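Local coordinates for putative type VI secretion protein (Escherichia coli, PDB 4PS2), which probably forms part of the contractile sheath of the type VI secretion system with TssC, this chain being the C-terminal helical fragment of TssB, at residues A[36-40]-A[73-78]; A[31-35]-A[52-56]. All coordinates share one frame; numbering follows the deposited sequence.

Interaction 1 (A[36-40]-A[73-78]); sequences LRDLK and LVPEKA
The C-terminal tail of this small helical bundle folds back after helix 64-71 onto the last turn of helix 16-40, where Leu36, Leu39 and Lys40 receive Leu73, Pro75 and Ala78. It illustrates how a non-helical tail can be laid on a helix largely by apolar contact, with no hydrogen bond between the two segments. Leu36 bears the largest share. The two methyls of its fork divide the work: CD1 meets Leu73 CB at 3.8 Å, the two side chains crossing at about a right angle, while CD2 rests 3.6 Å from Leu73 O and also packs on Pro75 CD at 3.8 Å. With an alanine in place of this leucine both methyls go, and a gap would probably open beside Leu73 and Pro75. One turn along, Leu39 holds its CG anti to the backbone N (chi1 180°), and its CD2 comes up to the ring of Pro75, 3.9 Å from Pro75 CD. The same methyl touches Ala78 CB at 3.7 Å, in the 3-10 turn near the chain end. Phe49 of helix 46-57 also packs against Leu39, Val74 and Ala78. At the exposed margin the Lys40 chain bends at its last torsion (chi4 -77°), bringing NZ to 3.7 Å from Pro75 CG.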
loop_
_atom_site.group_PDB
_atom_site.type_symbol
_atom_site.label_atom_id
_atom_site.label_comp_id
_atom_site.label_asym_id
_atom_site.label_seq_id
_atom_site.Cartn_x
_atom_site.Cartn_y
_atom_site.Cartn_z
ATOM N N LEU A 36 -5.132 0.210 -7.535
ATOM C CA LEU A 36 -6.251 1.142 -7.755
ATOM C C LEU A 36 -6.224 1.697 -9.182
ATOM O O LEU A 36 -7.279 1.879 -9.778
ATOM C CB LEU A 36 -6.220 2.301 -6.756
ATOM C CG LEU A 36 -6.639 1.985 -5.314
ATOM C CD1 LEU A 36 -6.180 3.112 -4.373
ATOM C CD2 LEU A 36 -8.160 1.810 -5.208
ATOM N N ARG A 37 -5.031 1.951 -9.738
ATOM C CA ARG A 37 -4.924 2.449 -11.108
ATOM C C ARG A 37 -5.402 1.373 -12.082
ATOM O O ARG A 37 -6.112 1.693 -13.034
ATOM C CB ARG A 37 -3.495 2.909 -11.425
ATOM C CG ARG A 37 -3.112 4.172 -10.636
ATOM C CD ARG A 37 -1.696 4.673 -10.895
ATOM N NE ARG A 37 -1.580 5.189 -12.257
ATOM C CZ ARG A 37 -1.981 6.395 -12.652
ATOM N NH1 ARG A 37 -2.482 7.260 -11.772
ATOM N NH2 ARG A 37 -1.872 6.751 -13.920
ATOM N N ASP A 38 -5.041 0.097 -11.822
ATOM C CA ASP A 38 -5.461 -1.063 -12.628
ATOM C C ASP A 38 -6.977 -1.172 -12.613
ATOM O O ASP A 38 -7.596 -1.259 -13.674
ATOM C CB ASP A 38 -4.823 -2.369 -12.091
ATOM C CG ASP A 38 -3.327 -2.494 -12.342
ATOM O OD1 ASP A 38 -2.813 -1.800 -13.247
ATOM O OD2 ASP A 38 -2.662 -3.268 -11.611
ATOM N N LEU A 39 -7.580 -1.111 -11.417
ATOM C CA LEU A 39 -9.029 -1.156 -11.254
ATOM C C LEU A 39 -9.709 0.011 -11.999
ATOM O O LEU A 39 -10.655 -0.221 -12.762
ATOM C CB LEU A 39 -9.409 -1.094 -9.774
ATOM C CG LEU A 39 -10.922 -1.128 -9.485
ATOM C CD1 LEU A 39 -11.486 -2.535 -9.652
ATOM C CD2 LEU A 39 -11.225 -0.609 -8.090
ATOM N N LYS A 40 -9.245 1.258 -11.745
ATOM C CA LYS A 40 -9.841 2.451 -12.370
ATOM C C LYS A 40 -9.690 2.478 -13.885
ATOM O O LYS A 40 -10.563 3.026 -14.554
ATOM C CB LYS A 40 -9.369 3.757 -11.710
ATOM C CG LYS A 40 -9.864 3.912 -10.262
ATOM C CD LYS A 40 -9.133 5.030 -9.529
ATOM C CE LYS A 40 -9.253 4.964 -8.019
ATOM N NZ LYS A 40 -10.566 5.449 -7.531
ATOM N N LEU A 73 -9.435 4.002 0.530
ATOM C CA LEU A 73 -9.201 4.460 -0.838
ATOM C C LEU A 73 -9.942 3.588 -1.855
ATOM O O LEU A 73 -10.054 3.967 -3.024
ATOM C CB LEU A 73 -7.693 4.462 -1.148
ATOM C CG LEU A 73 -6.801 5.469 -0.397
ATOM C CD1 LEU A 73 -5.356 5.216 -0.716
ATOM C CD2 LEU A 73 -7.152 6.943 -0.757
ATOM N N VAL A 74 -10.456 2.430 -1.425
ATOM C CA VAL A 74 -11.170 1.516 -2.329
ATOM C C VAL A 74 -12.547 2.061 -2.746
ATOM O O VAL A 74 -13.378 2.291 -1.856
ATOM C CB VAL A 74 -11.270 0.094 -1.722
ATOM C CG1 VAL A 74 -12.117 -0.829 -2.597
ATOM C CG2 VAL A 74 -9.881 -0.498 -1.490
ATOM N N PRO A 75 -12.851 2.208 -4.067
ATOM C CA PRO A 75 -14.212 2.651 -4.457
ATOM C C PRO A 75 -15.247 1.638 -3.961
ATOM O O PRO A 75 -14.966 0.434 -3.918
ATOM C CB PRO A 75 -14.164 2.694 -5.983
ATOM C CG PRO A 75 -12.708 2.728 -6.341
ATOM C CD PRO A 75 -12.005 1.963 -5.256
ATOM N N GLU A 76 -16.408 2.126 -3.510
ATOM C CA GLU A 76 -17.494 1.290 -2.974
ATOM C C GLU A 76 -17.908 0.126 -3.875
ATOM O O GLU A 76 -18.160 -0.963 -3.365
ATOM C CB GLU A 76 -18.718 2.137 -2.625
ATOM C CG GLU A 76 -18.580 2.921 -1.332
ATOM C CD GLU A 76 -19.604 4.024 -1.151
ATOM O OE1 GLU A 76 -20.257 4.055 -0.083
ATOM O OE2 GLU A 76 -19.744 4.867 -2.066
ATOM N N LYS A 77 -17.955 0.344 -5.195
ATOM C CA LYS A 77 -18.344 -0.682 -6.168
ATOM C C LYS A 77 -17.340 -1.824 -6.330
ATOM O O LYS A 77 -17.681 -2.840 -6.939
ATOM C CB LYS A 77 -18.583 -0.029 -7.531
ATOM N N ALA A 78 -16.118 -1.685 -5.786
ATOM C CA ALA A 78 -15.123 -2.755 -5.861
ATOM C C ALA A 78 -15.298 -3.783 -4.722
ATOM O O ALA A 78 -14.723 -4.877 -4.785
ATOM C CB ALA A 78 -13.726 -2.175 -5.830
#

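Interaction 2 (A[31-35]-A[52-56]); sequences AMRSL and ELEKI
Ala31 O accepts the helical hydrogen bond of Leu35 N at 3.0 Å while Ile56 CD1 presses against it from the facing helix, 3.4 Å away. This is the heart of an antiparallel helical hairpin, in which helices 16-40 and 46-57 are joined by a short loop; segments 31-35 and 52-56 run at 170°, their axes 10.4 Å apart. The general lesson is that a small residue on one helix lets a longer side chain from the other reach the backbone: Ala31 offers just a methyl, and Ile56 CD1 lies 3.5 Å from Ala31 CB as well as against the carbonyl. Ile56 contributes the most buried surface here, its CG1 branch set beside the backbone N (chi1 -62°) and its terminal methyl leading. Toward the loop end of the hairpin, Leu35 fills the next turn with a split grip. Its CD1 lies 3.7 Å from Glu52 CB, the aliphatic base of a side chain whose carboxylate end leads away, and its CD2 sits against the backbone of Leu53, 3.8 Å from Leu53 N. On the buried flank Met32 bends at chi2 (68°) and crosses Leu53 at a slant; Val74 packs on the methionine, and Trp79 on the leucine. There Leu53 CD1 touches both the sulfur and the methyl of the thioether, at 3.5 Å from Met32 SD and 3.6 Å from Met32 CE.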
loop_
_atom_site.group_PDB
_atom_site.type_symbol
_atom_site.label_atom_id
_atom_site.label_comp_id
_atom_site.label_asym_id
_atom_site.label_seq_id
_atom_site.Cartn_x
_atom_site.Cartn_y
_atom_site.Cartn_z
ATOM N N ALA A 31 2.101 -0.600 -4.000
ATOM C CA ALA A 31 1.292 -1.718 -4.525
ATOM C C ALA A 31 -0.211 -1.354 -4.587
ATOM O O ALA A 31 -0.919 -1.741 -5.526
ATOM C CB ALA A 31 1.504 -2.963 -3.682
ATOM N N MET A 32 -0.682 -0.583 -3.591
ATOM C CA MET A 32 -2.063 -0.154 -3.522
ATOM C C MET A 32 -2.361 0.854 -4.644
ATOM O O MET A 32 -3.411 0.765 -5.285
ATOM C CB MET A 32 -2.332 0.467 -2.133
ATOM C CG MET A 32 -3.764 0.709 -1.857
ATOM S SD MET A 32 -4.728 -0.817 -1.677
ATOM C CE MET A 32 -6.344 -0.119 -1.958
ATOM N N ARG A 33 -1.421 1.807 -4.879
ATOM C CA ARG A 33 -1.568 2.816 -5.922
ATOM C C ARG A 33 -1.684 2.138 -7.288
ATOM O O ARG A 33 -2.553 2.507 -8.063
ATOM C CB ARG A 33 -0.381 3.777 -5.900
ATOM C CG ARG A 33 -0.456 4.838 -6.993
ATOM C CD ARG A 33 0.908 5.339 -7.304
ATOM N NE ARG A 33 1.450 6.089 -6.176
ATOM C CZ ARG A 33 2.692 6.541 -6.129
ATOM N NH1 ARG A 33 3.519 6.327 -7.145
ATOM N NH2 ARG A 33 3.113 7.233 -5.084
ATOM N N SER A 34 -0.835 1.134 -7.564
ATOM C CA SER A 34 -0.844 0.379 -8.827
ATOM C C SER A 34 -2.136 -0.409 -9.008
ATOM O O SER A 34 -2.707 -0.437 -10.102
ATOM C CB SER A 34 0.364 -0.556 -8.906
ATOM O OG SER A 34 1.578 0.169 -8.784
ATOM N N LEU A 35 -2.596 -1.055 -7.934
ATOM C CA LEU A 35 -3.807 -1.844 -7.946
ATOM C C LEU A 35 -5.038 -0.960 -8.205
ATOM O O LEU A 35 -5.887 -1.341 -9.014
ATOM C CB LEU A 35 -3.948 -2.638 -6.640
ATOM C CG LEU A 35 -5.151 -3.546 -6.592
ATOM C CD1 LEU A 35 -5.031 -4.707 -7.599
ATOM C CD2 LEU A 35 -5.450 -3.979 -5.192
ATOM N N GLU A 52 -5.975 -9.479 -4.832
ATOM C CA GLU A 52 -4.729 -8.728 -4.727
ATOM C C GLU A 52 -4.736 -7.779 -3.537
ATOM O O GLU A 52 -3.696 -7.557 -2.934
ATOM C CB GLU A 52 -4.434 -7.980 -6.024
ATOM C CG GLU A 52 -4.292 -8.888 -7.233
ATOM C CD GLU A 52 -3.138 -9.864 -7.203
ATOM O OE1 GLU A 52 -2.194 -9.657 -6.409
ATOM O OE2 GLU A 52 -3.189 -10.854 -7.963
ATOM N N LEU A 53 -5.874 -7.239 -3.193
ATOM C CA LEU A 53 -5.967 -6.329 -2.107
ATOM C C LEU A 53 -5.636 -7.033 -0.832
ATOM O O LEU A 53 -4.907 -6.533 -0.053
ATOM C CB LEU A 53 -7.340 -5.738 -2.009
ATOM C CG LEU A 53 -7.588 -4.839 -0.815
ATOM C CD1 LEU A 53 -6.808 -3.579 -0.911
ATOM C CD2 LEU A 53 -9.048 -4.582 -0.653
ATOM N N GLU A 54 -6.194 -8.201 -0.640
ATOM C CA GLU A 54 -5.935 -8.951 0.563
ATOM C C GLU A 54 -4.461 -9.326 0.696
ATOM O O GLU A 54 -3.940 -9.275 1.745
ATOM C CB GLU A 54 -6.920 -10.114 0.720
ATOM C CG GLU A 54 -8.388 -9.677 0.797
ATOM C CD GLU A 54 -8.681 -8.651 1.882
ATOM O OE1 GLU A 54 -9.442 -7.707 1.667
ATOM O OE2 GLU A 54 -8.122 -8.781 2.961
ATOM N N LYS A 55 -3.795 -9.637 -0.391
ATOM C CA LYS A 55 -2.369 -9.903 -0.404
ATOM C C LYS A 55 -1.520 -8.689 0.055
ATOM O O LYS A 55 -0.681 -8.801 0.871
ATOM C CB LYS A 55 -1.968 -10.347 -1.777
ATOM C CG LYS A 55 -0.527 -10.698 -1.931
ATOM N N ILE A 56 -1.810 -7.536 -0.495
ATOM C CA ILE A 56 -1.179 -6.320 -0.076
ATOM C C ILE A 56 -1.336 -6.088 1.442
ATOM O O ILE A 56 -0.389 -5.837 2.111
ATOM C CB ILE A 56 -1.664 -5.108 -0.910
ATOM C CG1 ILE A 56 -1.311 -5.282 -2.373
ATOM C CG2 ILE A 56 -1.036 -3.845 -0.396
ATOM C CD1 ILE A 56 -1.804 -4.166 -3.254
#

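How the interactions relate
Interactions 1 and 2 occupy successive turns of helix 16-40, with centres about 10 Å apart, so that this helix receives the tail 73-78 and helix 46-57 in turn. Val74 ties them into one apolar core: its CG2 lies 3.6 Å from Met32 CE and 4.3 Å from Leu53 CD2, wedging the tail between the two helices of the hairpin. Along the chain the segments alternate, so the two contacts cross in sequence. Glu69, which binds zinc in a structure of this protein though it holds none on this chain here, lies about 6 Å from Leu73 and 9 Å from Met32, side chain to side chain. The zinc ion in the model stands about 10 Å from the Leu73 side chain and 13 Å from that of Met32.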